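Local structure of DNA repair protein XRCC1 (Homo sapiens, 3LQC) at residues 32-37 / 140-145; 96-99 / 103-106; 106-111 / 144-149. The protein serves, through domains including the N-terminal one modelled here, as a scaffold for single-strand break repair complexes, binds poly-ADP-ribose and limits PARP1 activity. All blocks are in the same frame, centred on the assembly; numbering follows the deposited sequence.

How the contacts relate
After strand 7-12 and helix 17-25, the chain forms helix 28-36, which carries residues 32-37. Contact 1 closes the longest loop here, joining the end of this helix to residues 140-145 over a hundred residues later, in the loop that leads into strand 143-150. Contact 2 lies wholly within that span and is a short local closure, in which helix 96-101 meets the loop that follows it. Contact 3 starts inside the same span at Asn106, where contact 2 ends. It finishes on strand 143-150, sharing Leu144 and Ser145 with contact 1. Contacts 2 and 3 are also joined by a salt bridge from Glu98 to Arg107. Only contact 3 lies across the three-stranded antiparallel sheet.

Contact 1. Residues 32-37 / 140-145; sequences KWRAAK and SPFGLS
Arg34 presents the side of its guanidinium group to the backbone of Phe142 and its NH2 to the face of the Phe142 ring. The guanidinium and ring planes stand 80° apart, so the group meets the ring edge-on. Arg34 NH2 sits 3.2 Å above the ring plane, over its centre. Arg34 CZ is 4.5 Å from the ring centroid, close to the ring normal, which makes a cation-pi contact. The same side chain holds the carbonyl. Arg34 NE donates to Phe142 O at 2.9 Å, and Arg34 NH2 reaches Phe142 O at 3.1 Å. The NH2 bond lies in the carbonyl plane, on a lone pair, while NE is tilted somewhat from it. The Arg34 chain bends at chi2 (54°), and from there the guanidinium reaches residues 140-142. Phe142 has CG between its own N and carbonyl carbon (chi1 67°), which folds the ring back over NH2.

Pro141 CA lies over one guanidinium face, toward its rim. Pro141 is the centre of an inverse gamma turn leading into strand 143-150. Ile43, on strand 42-49, touches both Arg34 and Phe142. On the helix side, Arg34 NH1 makes a weak bond to Lys37 O. The buried cation is therefore met, within these two segments, by Phe142 O and an aromatic face, with Lys37 O as a weak extra partner and no carboxylate.

Contact 2. Residues 96-99 / 103-106; sequences PSES and SNPN
Glu98 OE2 is gripped by two groups, the amide of Asn104 and the guanidinium of Arg107. Asn104 ND2 donates to Glu98 OE2 at 2.9 Å with an N-H...O angle of 154°. The oxygen is approached on its anti side, from 35° out of the carboxylate plane. It lies nearly in the amide plane of Asn104, and the two flat groups stand 84° apart. Arg107 NH2 completes the grip with a salt bridge. The other carboxylate oxygen, Glu98 OE1, accepts from the backbone N of Ser95, so the third residue of the helix reaches back to the residue just before it. Partners on both oxygens limit rotation of the carboxylate.

The contact folds the loop after helix 96-101 back against that helix, before the chain enters strand 108-111. A weak backbone bond, Ser103 N to Glu98 O at 3.1 Å, also spans the turn. Asn104 has positive phi and psi, a left-handed conformation that helps turn the chain here. The stem of Glu98 lies along the Ser103 backbone. Its CB is 3.4 Å from Ser103 O, and its CG is 4.3 Å from Ser103 CB. Glu98 CG is anti to its carbonyl carbon, and the chain runs extended from there to bring the carboxylate to Asn104. The hydroxyl of Ser103 is hydrogen-bonded to that of Ser101, within the turn.

Contact 3. Residues 106-111 / 144-149; sequences NRVRMF and LSFVRF
Phe146 and Val108 meet across the three-stranded antiparallel sheet, reaching over its middle strand, 57-63, from the two outer strands. Between them lies Gly61, which has no side chain to separate them. Gly61 also faces both Ser145 and Phe146 in a classic beta bulge, at the corner where the chain of strand 143-150 turns.

The ring of Phe146 does the reaching. Its CG sits between the backbone N and the carbonyl carbon (chi1 68°), which brings the far end of the ring near Val108. Phe146 CZ is 3.7 Å from Val108 CG1 and 3.9 Å from Val108 CG2. CG1 comes in at the ring edge, near the ring plane, and the two side chains cross at about a right angle. One ring face is covered by Arg148, two residues on, whose NH2 lies 3.7 Å above it.

Nearer the corner, Asn106 ND2 and Ser145 OG approach each other at 3.9 Å, too far for a direct bond. Each is hydrogen-bonded to Asn62 O of the middle strand, so one carbonyl links the two outer segments. On strand 108-111, Arg109 points away from this contact and pairs with an acidic side chain of another protein chain. The direct touch between the outer strands is thus a small apolar one at the surface, and the polar link, between Asn106 and Ser145, runs through Asn62 O.

Contact 1. Residues 32-37 / 140-145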
ATOM      1  N   LYS A  32      28.938 -18.151  -1.352  1.00 30.53           N
ATOM      2  CA  LYS A  32      29.377 -18.350  -2.726  1.00 31.38           C
ATOM      3  C   LYS A  32      28.181 -18.483  -3.657  1.00 32.03           C
ATOM      4  O   LYS A  32      28.194 -17.973  -4.772  1.00 32.35           O
ATOM      5  CB  LYS A  32      30.251 -19.594  -2.843  1.00 33.97           C
ATOM      6  CG  LYS A  32      31.518 -19.534  -2.010  1.00 50.18           C
ATOM      7  CD  LYS A  32      32.169 -20.907  -1.916  1.00 61.86           C
ATOM      8  CE  LYS A  32      33.408 -20.882  -1.037  1.00 64.88           C
ATOM      9  NZ  LYS A  32      33.880 -22.259  -0.699  1.00 74.03           N
ATOM     10  N   TRP A  33      27.151 -19.189  -3.202  1.00 30.63           N
ATOM     11  CA  TRP A  33      25.925 -19.312  -3.978  1.00 30.07           C
ATOM     12  C   TRP A  33      25.295 -17.946  -4.170  1.00 28.33           C
ATOM     13  O   TRP A  33      24.855 -17.602  -5.263  1.00 24.86           O
ATOM     14  CB  TRP A  33      24.925 -20.231  -3.280  1.00 27.51           C
ATOM     15  CG  TRP A  33      23.615 -20.313  -3.991  1.00 29.15           C
ATOM     16  CD1 TRP A  33      23.291 -21.153  -5.013  1.00 25.68           C
ATOM     17  CD2 TRP A  33      22.444 -19.514  -3.737  1.00 25.22           C
ATOM     18  NE1 TRP A  33      21.989 -20.935  -5.411  1.00 27.79           N
ATOM     19  CE2 TRP A  33      21.451 -19.937  -4.645  1.00 25.72           C
ATOM     20  CE3 TRP A  33      22.146 -18.493  -2.830  1.00 23.64           C
ATOM     21  CZ2 TRP A  33      20.172 -19.363  -4.673  1.00 21.47           C
ATOM     22  CZ3 TRP A  33      20.877 -17.928  -2.861  1.00 27.52           C
ATOM     23  CH2 TRP A  33      19.907 -18.365  -3.778  1.00 20.13           C
ATOM     24  N   ARG A  34      25.252 -17.176  -3.090  1.00 27.51           N
ATOM     25  CA  ARG A  34      24.662 -15.853  -3.122  1.00 26.52           C
ATOM     26  C   ARG A  34      25.453 -14.955  -4.063  1.00 31.08           C
ATOM     27  O   ARG A  34      24.880 -14.164  -4.818  1.00 29.70           O
ATOM     28  CB  ARG A  34      24.630 -15.265  -1.716  1.00 26.10           C
ATOM     29  CG  ARG A  34      23.864 -13.971  -1.624  1.00 29.25           C
ATOM     30  CD  ARG A  34      22.479 -14.157  -2.191  1.00 28.84           C
ATOM     31  NE  ARG A  34      21.770 -12.892  -2.349  1.00 31.59           N
ATOM     32  CZ  ARG A  34      21.675 -12.221  -3.493  1.00 24.97           C
ATOM     33  NH1 ARG A  34      22.246 -12.681  -4.599  1.00 27.59           N
ATOM     34  NH2 ARG A  34      20.995 -11.092  -3.530  1.00 25.77           N
ATOM     35  N   ALA A  35      26.776 -15.081  -4.016  1.00 29.66           N
ATOM     36  CA  ALA A  35      27.639 -14.365  -4.947  1.00 31.49           C
ATOM     37  C   ALA A  35      27.275 -14.705  -6.395  1.00 31.80           C
ATOM     38  O   ALA A  35      27.172 -13.814  -7.241  1.00 34.49           O
ATOM     39  CB  ALA A  35      29.113 -14.683  -4.674  1.00 28.48           C
ATOM     40  N   ALA A  36      27.078 -15.992  -6.674  1.00 24.56           N
ATOM     41  CA  ALA A  36      26.729 -16.441  -8.019  1.00 29.60           C
ATOM     42  C   ALA A  36      25.381 -15.892  -8.498  1.00 36.90           C
ATOM     43  O   ALA A  36      25.093 -15.897  -9.695  1.00 35.70           O
ATOM     44  CB  ALA A  36      26.738 -17.961  -8.093  1.00 30.84           C
ATOM     45  N   LYS A  37      24.564 -15.411  -7.564  1.00 32.53           N
ATOM     46  CA  LYS A  37      23.231 -14.922  -7.886  1.00 31.02           C
ATOM     47  C   LYS A  37      23.155 -13.400  -7.824  1.00 34.19           C
ATOM     48  O   LYS A  37      22.066 -12.826  -7.782  1.00 28.97           O
ATOM     49  CB  LYS A  37      22.197 -15.529  -6.937  1.00 28.01           C
ATOM     50  CG  LYS A  37      22.167 -17.034  -6.963  1.00 29.58           C
ATOM     51  CD  LYS A  37      21.980 -17.528  -8.379  1.00 30.67           C
ATOM     52  CE  LYS A  37      21.992 -19.035  -8.440  1.00 25.32           C
ATOM     53  NZ  LYS A  37      21.751 -19.488  -9.832  1.00 28.75           N
ATOM     54  N   SER A 140      23.389  -5.674  -5.228  1.00 30.12           N
ATOM     55  CA  SER A 140      23.879  -5.896  -3.874  1.00 33.09           C
ATOM     56  C   SER A 140      23.659  -7.358  -3.495  1.00 30.09           C
ATOM     57  O   SER A 140      22.761  -8.011  -4.028  1.00 29.98           O
ATOM     58  CB  SER A 140      23.184  -4.957  -2.883  1.00 27.47           C
ATOM     59  OG  SER A 140      21.776  -5.091  -2.957  1.00 30.91           O
ATOM     60  N   PRO A 141      24.492  -7.882  -2.590  1.00 32.57           N
ATOM     61  CA  PRO A 141      24.400  -9.280  -2.162  1.00 30.83           C
ATOM     62  C   PRO A 141      23.370  -9.402  -1.049  1.00 29.54           C
ATOM     63  O   PRO A 141      23.653 -10.014  -0.017  1.00 28.69           O
ATOM     64  CB  PRO A 141      25.795  -9.562  -1.590  1.00 30.27           C
ATOM     65  CG  PRO A 141      26.557  -8.244  -1.648  1.00 21.95           C
ATOM     66  CD  PRO A 141      25.551  -7.168  -1.862  1.00 32.33           C
ATOM     67  N   PHE A 142      22.191  -8.823  -1.271  1.00 28.95           N
ATOM     68  CA  PHE A 142      21.172  -8.663  -0.234  1.00 23.08           C
ATOM     69  C   PHE A 142      20.596  -9.981   0.265  1.00 21.12           C
ATOM     70  O   PHE A 142      20.605 -10.984  -0.436  1.00 24.48           O
ATOM     71  CB  PHE A 142      20.032  -7.785  -0.755  1.00 20.92           C
ATOM     72  CG  PHE A 142      19.241  -8.420  -1.848  1.00 19.84           C
ATOM     73  CD1 PHE A 142      18.233  -9.328  -1.553  1.00 18.35           C
ATOM     74  CD2 PHE A 142      19.514  -8.130  -3.174  1.00 20.01           C
ATOM     75  CE1 PHE A 142      17.509  -9.927  -2.558  1.00 15.89           C
ATOM     76  CE2 PHE A 142      18.791  -8.724  -4.188  1.00 19.74           C
ATOM     77  CZ  PHE A 142      17.786  -9.626  -3.881  1.00 16.97           C
ATOM     78  N   GLY A 143      20.072  -9.957   1.482  1.00 20.34           N
ATOM     79  CA  GLY A 143      19.466 -11.129   2.078  1.00 20.86           C
ATOM     80  C   GLY A 143      19.070 -10.798   3.499  1.00 22.68           C
ATOM     81  O   GLY A 143      18.487  -9.741   3.755  1.00 21.22           O
ATOM     82  N   LEU A 144      19.393 -11.695   4.426  1.00 22.63           N
ATOM     83  CA  LEU A 144      19.110 -11.470   5.840  1.00 22.02           C
ATOM     84  C   LEU A 144      20.379 -11.535   6.655  1.00 26.20           C
ATOM     85  O   LEU A 144      21.307 -12.260   6.310  1.00 29.40           O
ATOM     86  CB  LEU A 144      18.140 -12.521   6.371  1.00 23.38           C
ATOM     87  CG  LEU A 144      16.754 -12.511   5.738  1.00 26.86           C
ATOM     88  CD1 LEU A 144      15.810 -13.389   6.539  1.00 21.63           C
ATOM     89  CD2 LEU A 144      16.248 -11.078   5.667  1.00 20.15           C
ATOM     90  N   SER A 145      20.417 -10.781   7.749  1.00 28.03           N
ATOM     91  CA  SER A 145      21.473 -10.965   8.734  1.00 31.72           C
ATOM     92  C   SER A 145      21.107 -12.158   9.586  1.00 28.27           C
ATOM     93  O   SER A 145      21.954 -12.966   9.946  1.00 29.18           O
ATOM     94  CB  SER A 145      21.638  -9.725   9.604  1.00 27.37           C
ATOM     95  OG  SER A 145      22.279  -8.708   8.859  1.00 35.26           O
TER

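Contact 2. Residues 96-99 / 103-106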
ATOM      1  N   PRO A  96      12.086   1.893  -1.695  1.00 20.47           N
ATOM      2  CA  PRO A  96      12.860   2.004  -2.935  1.00 18.15           C
ATOM      3  C   PRO A  96      13.989   3.034  -2.824  1.00 20.03           C
ATOM      4  O   PRO A  96      15.096   2.750  -3.300  1.00 24.41           O
ATOM      5  CB  PRO A  96      11.806   2.444  -3.956  1.00 19.42           C
ATOM      6  CG  PRO A  96      10.538   1.834  -3.436  1.00 15.14           C
ATOM      7  CD  PRO A  96      10.635   1.949  -1.940  1.00 17.29           C
ATOM      8  N   SER A  97      13.718   4.186  -2.208  1.00 17.60           N
ATOM      9  CA  SER A  97      14.737   5.215  -1.978  1.00 22.05           C
ATOM     10  C   SER A  97      15.884   4.638  -1.173  1.00 21.64           C
ATOM     11  O   SER A  97      17.050   4.726  -1.569  1.00 25.92           O
ATOM     12  CB  SER A  97      14.187   6.407  -1.174  1.00 20.23           C
ATOM     13  OG  SER A  97      12.868   6.740  -1.526  1.00 28.35           O
ATOM     14  N   GLU A  98      15.538   4.072  -0.023  1.00 19.44           N
ATOM     15  CA  GLU A  98      16.526   3.507   0.880  1.00 23.54           C
ATOM     16  C   GLU A  98      17.315   2.419   0.178  1.00 20.50           C
ATOM     17  O   GLU A  98      18.531   2.343   0.324  1.00 18.63           O
ATOM     18  CB  GLU A  98      15.849   2.941   2.119  1.00 20.62           C
ATOM     19  CG  GLU A  98      15.399   3.994   3.094  1.00 23.10           C
ATOM     20  CD  GLU A  98      14.383   3.468   4.077  1.00 27.08           C
ATOM     21  OE1 GLU A  98      13.572   2.601   3.680  1.00 23.77           O
ATOM     22  OE2 GLU A  98      14.392   3.924   5.239  1.00 24.82           O
ATOM     23  N   SER A  99      16.605   1.591  -0.584  1.00 17.68           N
ATOM     24  CA  SER A  99      17.226   0.515  -1.338  1.00 17.09           C
ATOM     25  C   SER A  99      18.314   1.080  -2.223  1.00 21.57           C
ATOM     26  O   SER A  99      19.421   0.558  -2.251  1.00 18.07           O
ATOM     27  CB  SER A  99      16.194  -0.214  -2.190  1.00 16.29           C
ATOM     28  OG  SER A  99      15.265  -0.905  -1.370  1.00 20.60           O
ATOM     29  N   SER A 103      20.562   3.130   2.585  1.00 23.71           N
ATOM     30  CA  SER A 103      20.240   3.590   3.932  1.00 26.65           C
ATOM     31  C   SER A 103      19.349   2.602   4.672  1.00 27.27           C
ATOM     32  O   SER A 103      18.421   2.051   4.090  1.00 27.02           O
ATOM     33  CB  SER A 103      19.542   4.950   3.875  1.00 27.35           C
ATOM     34  OG  SER A 103      20.250   5.839   3.034  1.00 35.84           O
ATOM     35  N   ASN A 104      19.627   2.399   5.957  1.00 30.22           N
ATOM     36  CA  ASN A 104      18.865   1.465   6.789  1.00 28.46           C
ATOM     37  C   ASN A 104      18.704   0.072   6.172  1.00 27.88           C
ATOM     38  O   ASN A 104      17.583  -0.412   6.004  1.00 26.96           O
ATOM     39  CB  ASN A 104      17.479   2.032   7.114  1.00 26.46           C
ATOM     40  CG  ASN A 104      17.528   3.476   7.573  1.00 38.74           C
ATOM     41  OD1 ASN A 104      18.467   3.896   8.254  1.00 42.94           O
ATOM     42  ND2 ASN A 104      16.508   4.245   7.206  1.00 31.36           N
ATOM     43  N   PRO A 105      19.821  -0.579   5.834  1.00 25.02           N
ATOM     44  CA  PRO A 105      19.767  -1.920   5.236  1.00 24.97           C
ATOM     45  C   PRO A 105      19.546  -3.020   6.272  1.00 24.80           C
ATOM     46  O   PRO A 105      19.286  -4.159   5.900  1.00 24.42           O
ATOM     47  CB  PRO A 105      21.165  -2.098   4.632  1.00 23.62           C
ATOM     48  CG  PRO A 105      21.935  -0.846   4.954  1.00 30.44           C
ATOM     49  CD  PRO A 105      21.200  -0.122   6.032  1.00 24.78           C
ATOM     50  N   ASN A 106      19.648  -2.687   7.553  1.00 24.61           N
ATOM     51  CA  ASN A 106      19.697  -3.711   8.586  1.00 27.21           C
ATOM     52  C   ASN A 106      18.560  -3.650   9.591  1.00 26.39           C
ATOM     53  O   ASN A 106      18.738  -4.014  10.755  1.00 31.43           O
ATOM     54  CB  ASN A 106      21.041  -3.660   9.321  1.00 23.78           C
ATOM     55  CG  ASN A 106      22.217  -3.857   8.391  1.00 25.74           C
ATOM     56  OD1 ASN A 106      23.081  -2.995   8.285  1.00 34.83           O
ATOM     57  ND2 ASN A 106      22.250  -4.990   7.700  1.00 26.19           N
TER

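Contact 3. Residues 106-111 / 144-149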
ATOM      1  N   ASN A 106      19.648  -2.687   7.553  1.00 24.61           N
ATOM      2  CA  ASN A 106      19.697  -3.711   8.586  1.00 27.21           C
ATOM      3  C   ASN A 106      18.560  -3.650   9.591  1.00 26.39           C
ATOM      4  O   ASN A 106      18.738  -4.014  10.755  1.00 31.43           O
ATOM      5  CB  ASN A 106      21.041  -3.660   9.321  1.00 23.78           C
ATOM      6  CG  ASN A 106      22.217  -3.857   8.391  1.00 25.74           C
ATOM      7  OD1 ASN A 106      23.081  -2.995   8.285  1.00 34.83           O
ATOM      8  ND2 ASN A 106      22.250  -4.990   7.700  1.00 26.19           N
ATOM      9  N   ARG A 107      17.390  -3.208   9.153  1.00 23.62           N
ATOM     10  CA  ARG A 107      16.260  -3.152  10.070  1.00 28.65           C
ATOM     11  C   ARG A 107      15.973  -4.525  10.664  1.00 29.28           C
ATOM     12  O   ARG A 107      16.121  -5.551   9.993  1.00 29.77           O
ATOM     13  CB  ARG A 107      15.009  -2.609   9.383  1.00 27.41           C
ATOM     14  CG  ARG A 107      15.043  -1.122   9.156  1.00 26.34           C
ATOM     15  CD  ARG A 107      13.693  -0.587   8.731  1.00 22.11           C
ATOM     16  NE  ARG A 107      13.737   0.867   8.634  1.00 23.65           N
ATOM     17  CZ  ARG A 107      13.922   1.541   7.504  1.00 26.72           C
ATOM     18  NH1 ARG A 107      14.054   0.899   6.350  1.00 27.07           N
ATOM     19  NH2 ARG A 107      13.954   2.865   7.526  1.00 26.49           N
ATOM     20  N   VAL A 108      15.576  -4.532  11.929  1.00 27.06           N
ATOM     21  CA  VAL A 108      15.108  -5.745  12.574  1.00 28.18           C
ATOM     22  C   VAL A 108      13.626  -5.605  12.870  1.00 30.47           C
ATOM     23  O   VAL A 108      13.186  -4.580  13.393  1.00 33.99           O
ATOM     24  CB  VAL A 108      15.841  -6.004  13.902  1.00 30.52           C
ATOM     25  CG1 VAL A 108      15.286  -7.267  14.572  1.00 29.45           C
ATOM     26  CG2 VAL A 108      17.342  -6.112  13.676  1.00 27.48           C
ATOM     27  N   ARG A 109      12.851  -6.625  12.531  1.00 27.97           N
ATOM     28  CA  ARG A 109      11.444  -6.634  12.911  1.00 29.27           C
ATOM     29  C   ARG A 109      11.076  -7.961  13.562  1.00 27.66           C
ATOM     30  O   ARG A 109      11.485  -9.025  13.092  1.00 28.49           O
ATOM     31  CB  ARG A 109      10.543  -6.350  11.705  1.00 25.43           C
ATOM     32  CG  ARG A 109      10.867  -5.045  11.005  1.00 26.15           C
ATOM     33  CD  ARG A 109       9.963  -4.809   9.812  1.00 21.11           C
ATOM     34  NE  ARG A 109       8.561  -4.736  10.196  1.00 22.54           N
ATOM     35  CZ  ARG A 109       7.560  -4.716   9.325  1.00 23.15           C
ATOM     36  NH1 ARG A 109       7.821  -4.759   8.029  1.00 21.62           N
ATOM     37  NH2 ARG A 109       6.305  -4.652   9.748  1.00 22.88           N
ATOM     38  N   MET A 110      10.323  -7.878  14.655  1.00 28.27           N
ATOM     39  CA  MET A 110       9.811  -9.047  15.351  1.00 27.06           C
ATOM     40  C   MET A 110       8.368  -9.226  14.944  1.00 28.02           C
ATOM     41  O   MET A 110       7.623  -8.254  14.880  1.00 31.97           O
ATOM     42  CB  MET A 110       9.872  -8.833  16.865  1.00 28.92           C
ATOM     43  CG  MET A 110      11.113  -8.080  17.354  1.00 42.79           C
ATOM     44  SD  MET A 110      12.626  -9.051  17.247  1.00 56.52           S
ATOM     45  CE  MET A 110      13.793  -8.024  18.131  1.00 39.93           C
ATOM     46  N   PHE A 111       7.970 -10.465  14.676  1.00 29.41           N
ATOM     47  CA  PHE A 111       6.590 -10.757  14.301  1.00 31.55           C
ATOM     48  C   PHE A 111       5.994 -11.813  15.224  1.00 34.45           C
ATOM     49  O   PHE A 111       6.193 -13.007  15.021  1.00 38.41           O
ATOM     50  CB  PHE A 111       6.514 -11.211  12.839  1.00 28.07           C
ATOM     51  CG  PHE A 111       7.157 -10.249  11.870  1.00 30.63           C
ATOM     52  CD1 PHE A 111       8.526 -10.259  11.666  1.00 26.23           C
ATOM     53  CD2 PHE A 111       6.390  -9.326  11.169  1.00 29.26           C
ATOM     54  CE1 PHE A 111       9.124  -9.371  10.781  1.00 24.72           C
ATOM     55  CE2 PHE A 111       6.981  -8.435  10.284  1.00 25.14           C
ATOM     56  CZ  PHE A 111       8.354  -8.461  10.088  1.00 24.44           C
ATOM     57  N   LEU A 144      19.393 -11.695   4.426  1.00 22.63           N
ATOM     58  CA  LEU A 144      19.110 -11.470   5.840  1.00 22.02           C
ATOM     59  C   LEU A 144      20.379 -11.535   6.655  1.00 26.20           C
ATOM     60  O   LEU A 144      21.307 -12.260   6.310  1.00 29.40           O
ATOM     61  CB  LEU A 144      18.140 -12.521   6.371  1.00 23.38           C
ATOM     62  CG  LEU A 144      16.754 -12.511   5.738  1.00 26.86           C
ATOM     63  CD1 LEU A 144      15.810 -13.389   6.539  1.00 21.63           C
ATOM     64  CD2 LEU A 144      16.248 -11.078   5.667  1.00 20.15           C
ATOM     65  N   SER A 145      20.417 -10.781   7.749  1.00 28.03           N
ATOM     66  CA  SER A 145      21.473 -10.965   8.734  1.00 31.72           C
ATOM     67  C   SER A 145      21.107 -12.158   9.586  1.00 28.27           C
ATOM     68  O   SER A 145      21.954 -12.966   9.946  1.00 29.18           O
ATOM     69  CB  SER A 145      21.638  -9.725   9.604  1.00 27.37           C
ATOM     70  OG  SER A 145      22.279  -8.708   8.859  1.00 35.26           O
ATOM     71  N   PHE A 146      19.826 -12.273   9.892  1.00 27.09           N
ATOM     72  CA  PHE A 146      19.362 -13.377  10.696  1.00 25.14           C
ATOM     73  C   PHE A 146      17.863 -13.556  10.569  1.00 26.25           C
ATOM     74  O   PHE A 146      17.134 -12.628  10.230  1.00 27.44           O
ATOM     75  CB  PHE A 146      19.768 -13.185  12.163  1.00 29.87           C
ATOM     76  CG  PHE A 146      19.076 -12.037  12.846  1.00 28.53           C
ATOM     77  CD1 PHE A 146      17.762 -12.155  13.270  1.00 26.70           C
ATOM     78  CD2 PHE A 146      19.746 -10.849  13.076  1.00 29.44           C
ATOM     79  CE1 PHE A 146      17.122 -11.111  13.900  1.00 30.90           C
ATOM     80  CE2 PHE A 146      19.113  -9.794  13.707  1.00 31.06           C
ATOM     81  CZ  PHE A 146      17.801  -9.926  14.126  1.00 35.59           C
ATOM     82  N   VAL A 147      17.417 -14.776  10.811  1.00 26.51           N
ATOM     83  CA  VAL A 147      16.005 -15.053  10.966  1.00 28.31           C
ATOM     84  C   VAL A 147      15.894 -16.059  12.099  1.00 29.70           C
ATOM     85  O   VAL A 147      16.638 -17.043  12.141  1.00 28.01           O
ATOM     86  CB  VAL A 147      15.371 -15.604   9.668  1.00 25.60           C
ATOM     87  CG1 VAL A 147      16.211 -16.747   9.099  1.00 24.75           C
ATOM     88  CG2 VAL A 147      13.941 -16.048   9.924  1.00 23.05           C
ATOM     89  N   ARG A 148      15.001 -15.786  13.042  1.00 27.76           N
ATOM     90  CA  ARG A 148      14.796 -16.682  14.168  1.00 28.66           C
ATOM     91  C   ARG A 148      13.343 -17.114  14.247  1.00 31.85           C
ATOM     92  O   ARG A 148      12.427 -16.313  14.058  1.00 28.67           O
ATOM     93  CB  ARG A 148      15.216 -16.022  15.474  1.00 29.14           C
ATOM     94  CG  ARG A 148      16.698 -15.809  15.580  1.00 35.15           C
ATOM     95  CD  ARG A 148      17.029 -14.748  16.605  1.00 36.00           C
ATOM     96  NE  ARG A 148      18.392 -14.270  16.411  1.00 41.43           N
ATOM     97  CZ  ARG A 148      18.788 -13.025  16.665  1.00 49.72           C
ATOM     98  NH1 ARG A 148      17.916 -12.121  17.123  1.00 33.28           N
ATOM     99  NH2 ARG A 148      20.054 -12.685  16.454  1.00 42.07           N
ATOM    100  N   PHE A 149      13.150 -18.397  14.515  1.00 30.97           N
ATOM    101  CA  PHE A 149      11.824 -18.951  14.670  1.00 35.44           C
ATOM    102  C   PHE A 149      11.670 -19.432  16.096  1.00 37.36           C
ATOM    103  O   PHE A 149      12.538 -20.116  16.630  1.00 38.23           O
ATOM    104  CB  PHE A 149      11.615 -20.089  13.676  1.00 31.29           C
ATOM    105  CG  PHE A 149      11.989 -19.721  12.275  1.00 30.55           C
ATOM    106  CD1 PHE A 149      11.104 -19.022  11.471  1.00 28.96           C
ATOM    107  CD2 PHE A 149      13.233 -20.050  11.769  1.00 27.81           C
ATOM    108  CE1 PHE A 149      11.451 -18.671  10.182  1.00 30.76           C
ATOM    109  CE2 PHE A 149      13.583 -19.707  10.482  1.00 28.12           C
ATOM    110  CZ  PHE A 149      12.695 -19.012   9.689  1.00 28.79           C
TER